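Local coordinates for protein putative fructosamine-3-kinase (Thermobifida fusca YX, PDB 3F7W) that is probably a kinase of the fructosamine kinase family, expected to transfer phosphate to a sugar-derived substrate, though its own substrate has not been established, at residues D194-N199 with L223-L228; E103-Q108 with D205-I210; G217-D222 with E243-A248. All blocks are in the same frame, centred on the assembly; numbering follows the deposited sequence. Where two conformers were deposited one is given.

Contact 1: residues D194-N199 with L223-L228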
ATOM      1  N   ASP A 194      -0.999  -0.894  -0.741  1.00 26.93           N
ATOM      2  CA  ASP A 194      -0.304  -2.130  -0.369  1.00 27.52           C
ATOM      3  C   ASP A 194      -0.775  -2.642   0.994  1.00 24.49           C
ATOM      4  O   ASP A 194       0.035  -2.964   1.902  1.00 25.46           O
ATOM      5  CB  ASP A 194       1.208  -1.903  -0.376  1.00 29.66           C
ATOM      6  CG  ASP A 194       2.007  -3.202  -0.399  1.00 36.50           C
ATOM      7  OD1 ASP A 194       1.511  -4.243  -0.899  1.00 31.59           O
ATOM      8  OD2 ASP A 194       3.154  -3.161   0.085  1.00 31.95           O
ATOM      9  N   LEU A 195      -2.103  -2.736   1.153  1.00 24.51           N
ATOM     10  CA  LEU A 195      -2.689  -2.977   2.451  1.00 25.03           C
ATOM     11  C   LEU A 195      -2.894  -4.456   2.723  1.00 24.28           C
ATOM     12  O   LEU A 195      -4.022  -4.957   2.757  1.00 25.71           O
ATOM     13  CB  LEU A 195      -4.010  -2.199   2.602  1.00 23.38           C
ATOM     14  CG  LEU A 195      -4.527  -2.026   4.032  1.00 24.24           C
ATOM     15  CD1 LEU A 195      -3.551  -1.147   4.829  1.00 25.18           C
ATOM     16  CD2 LEU A 195      -6.006  -1.477   4.036  1.00 25.29           C
ATOM     17  N   TRP A 196      -1.798  -5.156   2.953  1.00 25.89           N
ATOM     18  CA  TRP A 196      -1.846  -6.546   3.459  1.00 26.39           C
ATOM     19  C   TRP A 196      -1.515  -6.534   4.952  1.00 27.90           C
ATOM     20  O   TRP A 196      -1.104  -5.493   5.500  1.00 27.34           O
ATOM     21  CB  TRP A 196      -0.924  -7.474   2.646  1.00 26.71           C
ATOM     22  CG  TRP A 196       0.530  -7.185   2.850  1.00 26.12           C
ATOM     23  CD1 TRP A 196       1.236  -6.162   2.332  1.00 27.65           C
ATOM     24  CD2 TRP A 196       1.429  -7.937   3.667  1.00 30.10           C
ATOM     25  NE1 TRP A 196       2.553  -6.229   2.764  1.00 29.79           N
ATOM     26  CE2 TRP A 196       2.690  -7.317   3.583  1.00 28.73           C
ATOM     27  CE3 TRP A 196       1.296  -9.101   4.429  1.00 27.13           C
ATOM     28  CZ2 TRP A 196       3.803  -7.797   4.278  1.00 30.05           C
ATOM     29  CZ3 TRP A 196       2.399  -9.578   5.109  1.00 30.61           C
ATOM     30  CH2 TRP A 196       3.638  -8.937   5.018  1.00 28.75           C
ATOM     31  N   ASN A 197      -1.701  -7.680   5.618  1.00 25.92           N
ATOM     32  CA  ASN A 197      -1.706  -7.725   7.089  1.00 25.80           C
ATOM     33  C   ASN A 197      -0.412  -7.202   7.747  1.00 26.37           C
ATOM     34  O   ASN A 197      -0.457  -6.619   8.832  1.00 29.46           O
ATOM     35  CB  ASN A 197      -2.039  -9.140   7.620  1.00 23.31           C
ATOM     36  CG  ASN A 197      -1.049 -10.192   7.140  1.00 27.30           C
ATOM     37  OD1 ASN A 197       0.084 -10.263   7.642  1.00 26.56           O
ATOM     38  ND2 ASN A 197      -1.456 -11.006   6.178  1.00 24.97           N
ATOM     39  N   GLY A 198       0.707  -7.358   7.055  1.00 26.42           N
ATOM     40  CA  GLY A 198       2.005  -6.925   7.569  1.00 27.82           C
ATOM     41  C   GLY A 198       2.167  -5.412   7.563  1.00 27.86           C
ATOM     42  O   GLY A 198       3.083  -4.881   8.185  1.00 27.02           O
ATOM     43  N   ASN A 199       1.282  -4.726   6.861  1.00 26.69           N
ATOM     44  CA  ASN A 199       1.266  -3.258   6.849  1.00 26.95           C
ATOM     45  C   ASN A 199       0.161  -2.673   7.729  1.00 25.33           C
ATOM     46  O   ASN A 199      -0.143  -1.491   7.643  1.00 25.75           O
ATOM     47  CB  ASN A 199       1.184  -2.752   5.402  1.00 26.85           C
ATOM     48  CG  ASN A 199       2.508  -2.860   4.659  1.00 28.45           C
ATOM     49  OD1 ASN A 199       3.585  -2.914   5.281  1.00 30.06           O
ATOM     50  ND2 ASN A 199       2.436  -2.921   3.310  1.00 26.88           N
ATOM     51  N   LEU A 223      -9.365  -3.343   0.382  0.50 24.93           N
ATOM     52  CA  LEU A 223     -10.108  -4.414   1.043  0.50 25.84           C
ATOM     53  C   LEU A 223      -9.780  -5.776   0.437  0.50 25.65           C
ATOM     54  O   LEU A 223      -9.756  -6.779   1.142  0.50 25.14           O
ATOM     55  CB  LEU A 223     -11.611  -4.132   1.000  0.50 27.71           C
ATOM     56  CG  LEU A 223     -12.168  -3.273   2.152  0.50 31.31           C
ATOM     57  CD1 LEU A 223     -11.232  -2.141   2.493  0.50 25.18           C
ATOM     58  CD2 LEU A 223     -13.546  -2.754   1.801  0.50 28.28           C
ATOM     59  N   ALA A 224      -9.525  -5.808  -0.867  1.00 26.38           N
ATOM     60  CA  ALA A 224      -9.157  -7.053  -1.540  1.00 25.69           C
ATOM     61  C   ALA A 224      -7.745  -7.489  -1.112  1.00 24.54           C
ATOM     62  O   ALA A 224      -7.472  -8.673  -1.032  1.00 25.94           O
ATOM     63  CB  ALA A 224      -9.235  -6.907  -3.055  1.00 24.18           C
HETATM   64  N   MSE A 225      -6.868  -6.530  -0.835  1.00 25.06           N
HETATM   65  CA  MSE A 225      -5.519  -6.847  -0.367  1.00 26.50           C
HETATM   66  C   MSE A 225      -5.565  -7.401   1.048  1.00 23.96           C
HETATM   67  O   MSE A 225      -4.808  -8.318   1.379  1.00 26.24           O
HETATM   68  CB  MSE A 225      -4.586  -5.627  -0.445  1.00 25.84           C
HETATM   69  CG  MSE A 225      -3.163  -5.903  -0.121  1.00 24.90           C
HETATM   70 SE   MSE A 225      -2.406  -7.138  -1.464  0.75 24.66          SE
HETATM   71  CE  MSE A 225      -0.461  -6.724  -1.318  1.00 25.56           C
ATOM     72  N   LEU A 226      -6.434  -6.841   1.887  1.00 25.40           N
ATOM     73  CA  LEU A 226      -6.649  -7.409   3.237  1.00 25.76           C
ATOM     74  C   LEU A 226      -7.091  -8.873   3.137  1.00 25.77           C
ATOM     75  O   LEU A 226      -6.621  -9.739   3.878  1.00 25.35           O
ATOM     76  CB  LEU A 226      -7.662  -6.583   4.031  1.00 25.98           C
ATOM     77  CG  LEU A 226      -7.181  -5.194   4.466  1.00 25.52           C
ATOM     78  CD1 LEU A 226      -8.385  -4.429   5.071  1.00 27.38           C
ATOM     79  CD2 LEU A 226      -5.981  -5.319   5.455  1.00 23.35           C
ATOM     80  N   ALA A 227      -7.962  -9.157   2.174  1.00 23.50           N
ATOM     81  CA  ALA A 227      -8.460 -10.482   1.964  1.00 24.52           C
ATOM     82  C   ALA A 227      -7.385 -11.410   1.380  1.00 25.07           C
ATOM     83  O   ALA A 227      -7.302 -12.552   1.778  1.00 26.32           O
ATOM     84  CB  ALA A 227      -9.733 -10.443   1.051  1.00 24.63           C
ATOM     85  N   LEU A 228      -6.565 -10.912   0.458  1.00 23.36           N
ATOM     86  CA  LEU A 228      -5.644 -11.769  -0.276  1.00 25.50           C
ATOM     87  C   LEU A 228      -4.715 -12.564   0.653  1.00 25.14           C
ATOM     88  O   LEU A 228      -4.563 -13.775   0.500  1.00 26.88           O
ATOM     89  CB  LEU A 228      -4.849 -10.942  -1.256  1.00 24.63           C
ATOM     90  CG  LEU A 228      -3.836 -11.657  -2.163  1.00 23.93           C
ATOM     91  CD1 LEU A 228      -4.508 -12.754  -2.932  1.00 24.41           C
ATOM     92  CD2 LEU A 228      -3.218 -10.659  -3.132  1.00 24.79           C
TER
HETATM   93  O   HOH W   1      -3.612  -9.220   3.896  1.00 21.46           O
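A buried, mainly apolar contact sets the loop 194-199 against helix 219-229 in the helical lobe, with Leu195 and Met225 (deposited as selenomethionine) at its middle. The carbonyl oxygen Leu195 O is pressed onto the helix: Met225 CG lies 3.1 Å from it and Leu226 CD2 3.4 Å. Leu226 N is close too, but the angle is too poor for a hydrogen bond. The Met225 chain bends at chi2 (64°), which turns SE; the terminal CE comes within 3.2 Å of Asp194 OD1, a tight approach of a methyl to a carboxylate oxygen. Trp196 lies alongside Met225, CB to CG 3.9 Å, while its indole leads away from the helix. On the other flank Leu195 CG meets Leu226 CD2 at 3.9 Å; Leu109 of helix 99-114 touches both leucines. Water 1 lies 2.9 Å from Met225 O, to which it can donate, and accepts a weak bond from Asn197 N. The loop braces itself through an inverse gamma turn centred on Leu195 and a nearly straight bond (172°) from Asn199 ND2 to Asp194 O, 2.8 Å. With His192 ahead of it, the loop carries an HGDxxxxN sequence, consistent with the catalytic loop of aminoglycoside-phosphotransferase-like kinases.

Contact 2: residues E103-Q108 with D205-I210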
ATOM      1  N   GLU A 103     -13.295  -3.356  14.608  1.00 27.13           N
ATOM      2  CA  GLU A 103     -14.441  -2.506  14.274  1.00 30.36           C
ATOM      3  C   GLU A 103     -14.016  -1.052  14.097  1.00 29.18           C
ATOM      4  O   GLU A 103     -14.425  -0.365  13.145  1.00 28.03           O
ATOM      5  CB  GLU A 103     -15.503  -2.602  15.359  1.00 32.17           C
ATOM      6  CG  GLU A 103     -16.061  -3.993  15.540  1.00 40.17           C
ATOM      7  CD  GLU A 103     -17.039  -4.056  16.706  1.00 41.59           C
ATOM      8  OE1 GLU A 103     -17.654  -3.003  17.002  1.00 54.33           O
ATOM      9  OE2 GLU A 103     -17.178  -5.147  17.313  1.00 58.93           O
ATOM     10  N   ARG A 104     -13.139  -0.588  14.978  1.00 27.97           N
ATOM     11  CA  ARG A 104     -12.708   0.796  14.914  1.00 28.79           C
ATOM     12  C   ARG A 104     -11.861   1.026  13.647  1.00 27.40           C
ATOM     13  O   ARG A 104     -12.017   2.037  12.963  1.00 26.98           O
ATOM     14  CB  ARG A 104     -11.953   1.160  16.184  1.00 28.66           C
ATOM     15  CG  ARG A 104     -12.872   1.174  17.436  1.00 33.90           C
ATOM     16  CD  ARG A 104     -12.110   1.615  18.666  1.00 38.67           C
ATOM     17  NE  ARG A 104     -11.811   3.033  18.520  1.00 49.89           N
ATOM     18  CZ  ARG A 104     -12.635   4.018  18.874  1.00 60.39           C
ATOM     19  NH1 ARG A 104     -13.820   3.755  19.436  1.00 57.40           N
ATOM     20  NH2 ARG A 104     -12.263   5.280  18.666  1.00 60.59           N
ATOM     21  N   PHE A 105     -11.047   0.042  13.295  1.00 25.37           N
ATOM     22  CA  PHE A 105     -10.193   0.133  12.103  1.00 23.98           C
ATOM     23  C   PHE A 105     -11.029   0.196  10.826  1.00 25.37           C
ATOM     24  O   PHE A 105     -10.698   0.924   9.904  1.00 24.61           O
ATOM     25  CB  PHE A 105      -9.223  -1.030  12.083  1.00 26.42           C
ATOM     26  CG  PHE A 105      -8.270  -1.016  10.929  1.00 25.13           C
ATOM     27  CD1 PHE A 105      -7.593   0.151  10.567  1.00 26.74           C
ATOM     28  CD2 PHE A 105      -8.074  -2.166  10.163  1.00 27.64           C
ATOM     29  CE1 PHE A 105      -6.692   0.136   9.488  1.00 25.11           C
ATOM     30  CE2 PHE A 105      -7.198  -2.170   9.115  1.00 30.15           C
ATOM     31  CZ  PHE A 105      -6.515  -1.001   8.763  1.00 30.92           C
ATOM     32  N   GLY A 106     -12.143  -0.546  10.789  1.00 24.06           N
ATOM     33  CA  GLY A 106     -13.088  -0.468   9.671  1.00 24.87           C
ATOM     34  C   GLY A 106     -13.557   0.957   9.424  1.00 24.58           C
ATOM     35  O   GLY A 106     -13.563   1.438   8.302  1.00 25.01           O
ATOM     36  N   HIS A 107     -13.944   1.637  10.483  1.00 25.37           N
ATOM     37  CA  HIS A 107     -14.346   3.042  10.380  1.00 25.63           C
ATOM     38  C   HIS A 107     -13.204   3.959   9.911  1.00 25.04           C
ATOM     39  O   HIS A 107     -13.419   4.874   9.114  1.00 24.87           O
ATOM     40  CB  HIS A 107     -14.863   3.530  11.731  1.00 24.82           C
ATOM     41  CG  HIS A 107     -16.162   2.903  12.156  1.00 26.79           C
ATOM     42  ND1 HIS A 107     -16.627   2.985  13.455  1.00 30.78           N
ATOM     43  CD2 HIS A 107     -17.110   2.226  11.461  1.00 29.56           C
ATOM     44  CE1 HIS A 107     -17.799   2.376  13.537  1.00 36.70           C
ATOM     45  NE2 HIS A 107     -18.113   1.899  12.345  1.00 31.61           N
ATOM     46  N   GLN A 108     -12.010   3.749  10.458  1.00 26.32           N
ATOM     47  CA  GLN A 108     -10.831   4.502  10.086  1.00 26.15           C
ATOM     48  C   GLN A 108     -10.557   4.405   8.596  1.00 27.04           C
ATOM     49  O   GLN A 108     -10.265   5.412   7.939  1.00 24.95           O
ATOM     50  CB  GLN A 108      -9.590   4.016  10.847  1.00 25.01           C
ATOM     51  CG  GLN A 108      -9.556   4.264  12.355  1.00 25.93           C
ATOM     52  CD  GLN A 108      -8.296   3.726  12.975  1.00 29.24           C
ATOM     53  OE1 GLN A 108      -8.155   2.495  13.202  1.00 25.91           O
ATOM     54  NE2 GLN A 108      -7.312   4.621  13.174  1.00 27.28           N
ATOM     55  N   ASP A 205      -7.135   0.676  20.052  1.00 31.09           N
ATOM     56  CA  ASP A 205      -8.299   1.462  19.644  1.00 31.32           C
ATOM     57  C   ASP A 205      -8.470   1.529  18.126  1.00 31.33           C
ATOM     58  O   ASP A 205      -9.142   2.403  17.622  1.00 33.04           O
ATOM     59  CB  ASP A 205      -8.192   2.883  20.229  1.00 34.12           C
ATOM     60  CG  ASP A 205      -6.956   3.632  19.743  1.00 39.50           C
ATOM     61  OD1 ASP A 205      -6.028   3.000  19.171  1.00 38.45           O
ATOM     62  OD2 ASP A 205      -6.906   4.870  19.948  1.00 47.55           O
ATOM     63  N   GLY A 206      -7.899   0.579  17.402  1.00 29.58           N
ATOM     64  CA  GLY A 206      -7.890   0.612  15.948  1.00 28.15           C
ATOM     65  C   GLY A 206      -6.580   0.063  15.447  1.00 27.36           C
ATOM     66  O   GLY A 206      -5.979  -0.791  16.085  1.00 27.77           O
ATOM     67  N   ALA A 207      -6.112   0.558  14.305  1.00 29.06           N
ATOM     68  CA  ALA A 207      -4.829   0.111  13.763  1.00 27.29           C
ATOM     69  C   ALA A 207      -4.140   1.248  13.012  1.00 27.99           C
ATOM     70  O   ALA A 207      -4.769   2.242  12.625  1.00 29.15           O
ATOM     71  CB  ALA A 207      -5.005  -1.099  12.857  1.00 26.78           C
ATOM     72  N   VAL A 208      -2.849   1.084  12.827  1.00 26.38           N
ATOM     73  CA  VAL A 208      -2.027   2.003  12.047  1.00 26.48           C
ATOM     74  C   VAL A 208      -1.545   1.289  10.769  1.00 27.86           C
ATOM     75  O   VAL A 208      -1.141   0.112  10.798  1.00 31.46           O
ATOM     76  CB  VAL A 208      -0.819   2.509  12.877  1.00 25.30           C
ATOM     77  CG1 VAL A 208       0.180   3.294  12.026  1.00 29.80           C
ATOM     78  CG2 VAL A 208      -1.330   3.335  14.087  1.00 29.16           C
ATOM     79  N   VAL A 209      -1.591   2.016   9.655  1.00 26.63           N
ATOM     80  CA  VAL A 209      -1.213   1.471   8.345  1.00 27.15           C
ATOM     81  C   VAL A 209       0.133   2.051   7.962  1.00 27.70           C
ATOM     82  O   VAL A 209       0.361   3.256   8.090  1.00 27.55           O
ATOM     83  CB  VAL A 209      -2.298   1.727   7.248  1.00 27.17           C
ATOM     84  CG1 VAL A 209      -3.636   1.121   7.681  1.00 27.61           C
ATOM     85  CG2 VAL A 209      -2.467   3.225   6.927  1.00 26.99           C
ATOM     86  N   ILE A 210       1.034   1.184   7.515  1.00 27.13           N
ATOM     87  CA  ILE A 210       2.423   1.596   7.229  1.00 25.43           C
ATOM     88  C   ILE A 210       2.810   1.210   5.807  1.00 24.86           C
ATOM     89  O   ILE A 210       2.089   0.443   5.124  1.00 25.64           O
ATOM     90  CB  ILE A 210       3.420   1.008   8.250  1.00 29.25           C
ATOM     91  CG1 ILE A 210       3.362  -0.523   8.247  1.00 27.56           C
ATOM     92  CG2 ILE A 210       3.213   1.602   9.658  1.00 28.71           C
ATOM     93  CD1 ILE A 210       4.586  -1.222   8.890  1.00 28.50           C
TER
HETATM   94  O   HOH W   2      -4.722   4.228  14.513  1.00 35.34           O
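Two hydrogen bonds, one carbon-over-ring contact and one edge contact join Arg104, Phe105 and Gln108 of helix 99-114 to strand 206-209 and the residue before it. Among the polar links, Ala207 N donates a hydrogen bond to Gln108 OE1 at 3.0 Å, in the carbonyl plane and on a lone pair. The other end of that amide fixes its rotation: Gln108 NE2 donates to Gly73 O and to water 2, and the same water donates to Ala207 O. Arg104 turns at chi3 (70°), which brings NE to 2.9 Å from Asp205 O. This oxygen lies in the guanidinium plane, whereas NE stands above the plane of the carbonyl, and the bond is bent (139°). The apolar share belongs to Phe105. Ala207 CB sits over one face, 3.9 Å from the ring centroid and 19° off the normal, a CH-pi contact; Val209 CG1 meets the ring edge, 3.7 Å from CE1. Backbone fit matters at Gly206, whose CA is 3.3 Å from Gln108 OE1: a CB there would run into that oxygen, and the backbone angles alone would jam it against the preceding carbonyl. Strands 200-203 and 206-209 form an antiparallel hairpin after the loop 194-199, consistent with the hairpin that follows the catalytic loop in protein-kinase-like folds; here the helix packs across its second strand.

Contact 3: residues G217-D222 with E243-A248; sequences GHREAD and EVAPLA
Arg219 NH1 is held by two oxygens, Ala245 O at 2.9 Å across the contact, by a nearly straight bond (171°), and Tyr241 OH from helix 234-244. Its twin NH2 reaches Pro246 O at 2.8 Å, a more bent bond. Both carbonyl oxygens lie at the guanidinium edge, near its plane, though the donors tilt out of both carbonyl planes, while Leu247 CD2 covers the centre of one face, 3.9 Å from CZ. NE forms a salt bridge with Glu186, which helps to fix the rotation of the group. The geometry joins a helix start to a helix exit in the kinase-like helical lobe: His218 N-caps helix 219-229, its ND1 accepting from Glu220 N at 3.2 Å, and Ala245 is the first residue past helix 234-244, whose C-terminal end would probably suit a positive charge nearby. An alanine in place of Arg219 would probably leave Ala245 O, Pro246 O and the Glu186 carboxylate without their mate and open a gap beside Leu247. Glu220 CG meets the same methyl, Leu247 CD2, at 3.8 Å. Its OE2 is in a salt bridge with Arg254 and also accepts from water 3, which in turn accepts from Ala248 N at 2.9 Å.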
ATOM      1  N   GLY A 217      -7.334   5.417  -6.246  1.00 26.41           N
ATOM      2  CA  GLY A 217      -7.544   4.028  -6.688  1.00 25.28           C
ATOM      3  C   GLY A 217      -8.958   3.620  -6.360  1.00 27.60           C
ATOM      4  O   GLY A 217      -9.725   4.413  -5.792  1.00 25.98           O
ATOM      5  N   HIS A 218      -9.315   2.395  -6.714  1.00 26.12           N
ATOM      6  CA  HIS A 218     -10.588   1.860  -6.317  1.00 26.18           C
ATOM      7  C   HIS A 218     -10.473   1.407  -4.878  1.00 26.37           C
ATOM      8  O   HIS A 218      -9.573   0.654  -4.530  1.00 25.56           O
ATOM      9  CB  HIS A 218     -10.988   0.694  -7.225  1.00 27.60           C
ATOM     10  CG  HIS A 218     -12.452   0.437  -7.244  1.00 26.44           C
ATOM     11  ND1 HIS A 218     -13.178   0.166  -6.098  1.00 22.47           N
ATOM     12  CD2 HIS A 218     -13.339   0.445  -8.266  1.00 28.58           C
ATOM     13  CE1 HIS A 218     -14.446  -0.021  -6.427  1.00 27.78           C
ATOM     14  NE2 HIS A 218     -14.569   0.134  -7.737  1.00 27.85           N
ATOM     15  N   ARG A 219     -11.396   1.853  -4.037  1.00 26.21           N
ATOM     16  CA  ARG A 219     -11.341   1.485  -2.613  1.00 26.11           C
ATOM     17  C   ARG A 219     -11.405  -0.032  -2.390  1.00 25.41           C
ATOM     18  O   ARG A 219     -10.858  -0.526  -1.428  1.00 26.89           O
ATOM     19  CB  ARG A 219     -12.426   2.200  -1.822  1.00 27.34           C
ATOM     20  CG  ARG A 219     -13.869   1.883  -2.201  1.00 27.45           C
ATOM     21  CD  ARG A 219     -14.784   3.101  -1.907  1.00 25.31           C
ATOM     22  NE  ARG A 219     -16.214   2.802  -2.041  1.00 26.22           N
ATOM     23  CZ  ARG A 219     -17.052   2.521  -1.036  1.00 27.23           C
ATOM     24  NH1 ARG A 219     -16.646   2.454   0.216  1.00 29.01           N
ATOM     25  NH2 ARG A 219     -18.334   2.271  -1.298  1.00 28.78           N
ATOM     26  N   GLU A 220     -12.068  -0.765  -3.297  1.00 27.44           N
ATOM     27  CA  GLU A 220     -12.092  -2.231  -3.239  1.00 26.63           C
ATOM     28  C   GLU A 220     -10.694  -2.851  -3.273  1.00 24.94           C
ATOM     29  O   GLU A 220     -10.507  -3.922  -2.732  1.00 25.71           O
ATOM     30  CB  GLU A 220     -13.007  -2.827  -4.311  1.00 24.11           C
ATOM     31  CG  GLU A 220     -14.526  -2.558  -4.024  1.00 27.07           C
ATOM     32  CD  GLU A 220     -15.474  -3.035  -5.125  1.00 27.67           C
ATOM     33  OE1 GLU A 220     -15.164  -4.017  -5.846  1.00 27.25           O
ATOM     34  OE2 GLU A 220     -16.553  -2.435  -5.241  1.00 29.41           O
ATOM     35  N   ALA A 221      -9.710  -2.158  -3.872  1.00 26.18           N
ATOM     36  CA  ALA A 221      -8.331  -2.634  -3.918  1.00 25.41           C
ATOM     37  C   ALA A 221      -7.801  -2.912  -2.525  1.00 25.11           C
ATOM     38  O   ALA A 221      -7.250  -3.978  -2.262  1.00 24.73           O
ATOM     39  CB  ALA A 221      -7.405  -1.621  -4.659  1.00 24.53           C
ATOM     40  N   ASP A 222      -7.961  -1.956  -1.621  1.00 25.81           N
ATOM     41  CA  ASP A 222      -7.383  -2.106  -0.269  1.00 26.23           C
ATOM     42  C   ASP A 222      -8.043  -3.263   0.477  1.00 25.50           C
ATOM     43  O   ASP A 222      -7.383  -4.072   1.119  1.00 25.51           O
ATOM     44  CB  ASP A 222      -7.538  -0.804   0.548  1.00 25.11           C
ATOM     45  CG  ASP A 222      -6.421   0.250   0.265  1.00 26.83           C
ATOM     46  OD1 ASP A 222      -5.440  -0.010  -0.471  1.00 25.24           O
ATOM     47  OD2 ASP A 222      -6.553   1.374   0.810  1.00 26.49           O
ATOM     48  N   GLU A 243     -20.701  -0.425   7.268  1.00 34.04           N
ATOM     49  CA  GLU A 243     -21.717   0.325   8.007  1.00 37.83           C
ATOM     50  C   GLU A 243     -21.706   1.764   7.576  1.00 37.31           C
ATOM     51  O   GLU A 243     -22.757   2.375   7.466  1.00 37.29           O
ATOM     52  CB  GLU A 243     -21.448   0.340   9.501  1.00 39.02           C
ATOM     53  CG  GLU A 243     -21.801  -0.913  10.238  1.00 44.27           C
ATOM     54  CD  GLU A 243     -21.260  -0.910  11.667  1.00 43.94           C
ATOM     55  OE1 GLU A 243     -20.624   0.099  12.125  1.00 45.86           O
ATOM     56  OE2 GLU A 243     -21.478  -1.937  12.326  1.00 48.75           O
ATOM     57  N   VAL A 244     -20.507   2.297   7.350  1.00 34.16           N
ATOM     58  CA  VAL A 244     -20.308   3.724   7.155  1.00 34.71           C
ATOM     59  C   VAL A 244     -20.082   4.127   5.691  1.00 35.25           C
ATOM     60  O   VAL A 244     -20.394   5.247   5.315  1.00 33.19           O
ATOM     61  CB  VAL A 244     -19.149   4.266   8.041  1.00 36.27           C
ATOM     62  CG1 VAL A 244     -19.424   3.985   9.530  1.00 36.57           C
ATOM     63  CG2 VAL A 244     -17.859   3.672   7.647  1.00 37.16           C
ATOM     64  N   ALA A 245     -19.496   3.235   4.891  1.00 34.68           N
ATOM     65  CA  ALA A 245     -19.280   3.480   3.466  1.00 32.81           C
ATOM     66  C   ALA A 245     -19.549   2.197   2.693  1.00 30.84           C
ATOM     67  O   ALA A 245     -18.632   1.636   2.115  1.00 27.73           O
ATOM     68  CB  ALA A 245     -17.854   3.983   3.202  1.00 29.61           C
ATOM     69  N   PRO A 246     -20.818   1.734   2.676  1.00 30.48           N
ATOM     70  CA  PRO A 246     -21.126   0.444   2.062  1.00 30.12           C
ATOM     71  C   PRO A 246     -20.542   0.293   0.666  1.00 29.72           C
ATOM     72  O   PRO A 246     -20.696   1.180  -0.175  1.00 28.51           O
ATOM     73  CB  PRO A 246     -22.667   0.429   2.006  1.00 31.89           C
ATOM     74  CG  PRO A 246     -23.092   1.847   2.324  1.00 30.53           C
ATOM     75  CD  PRO A 246     -22.031   2.366   3.218  1.00 32.98           C
ATOM     76  N   LEU A 247     -19.891  -0.836   0.428  1.00 26.83           N
ATOM     77  CA  LEU A 247     -19.354  -1.135  -0.874  1.00 29.13           C
ATOM     78  C   LEU A 247     -20.524  -1.329  -1.883  1.00 29.51           C
ATOM     79  O   LEU A 247     -21.645  -1.687  -1.504  1.00 29.41           O
ATOM     80  CB  LEU A 247     -18.437  -2.366  -0.793  1.00 29.15           C
ATOM     81  CG  LEU A 247     -17.090  -2.193  -0.070  1.00 31.78           C
ATOM     82  CD1 LEU A 247     -16.460  -3.538   0.159  1.00 32.34           C
ATOM     83  CD2 LEU A 247     -16.135  -1.306  -0.860  1.00 26.34           C
ATOM     84  N   ALA A 248     -20.251  -1.076  -3.157  1.00 31.06           N
ATOM     85  CA  ALA A 248     -21.210  -1.289  -4.232  1.00 31.08           C
ATOM     86  C   ALA A 248     -21.592  -2.758  -4.311  1.00 30.79           C
ATOM     87  O   ALA A 248     -20.790  -3.648  -3.979  1.00 28.22           O
ATOM     88  CB  ALA A 248     -20.628  -0.826  -5.563  1.00 33.30           C
TER
HETATM   89  O   HOH W   3     -17.627  -0.207  -3.897  1.00 30.70           O

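From the N terminus, helix 99-114 supplies residues 103-108, which meet 205-210 after 96 intervening residues, closing contact 2. Before that closure the loop 194-199 opens contact 1, so the two cross; the bond from Ile210 N to Asn199 O and packing of Leu195 on Val209 tie them directly. Contact 3 opens at 217-222, after contact 2 has closed and before 223-228 closes contact 1. Contacts 1 and 3 therefore cross as well, sharing helix 219-229, and Leu195 packs on Asp222. Contacts 2 and 3 are in series, yet a probable hydrogen bond joins His107 NE2 to Glu243 OE1. Together they bind the putative catalytic loop, the hairpin and three helices of the helical lobe.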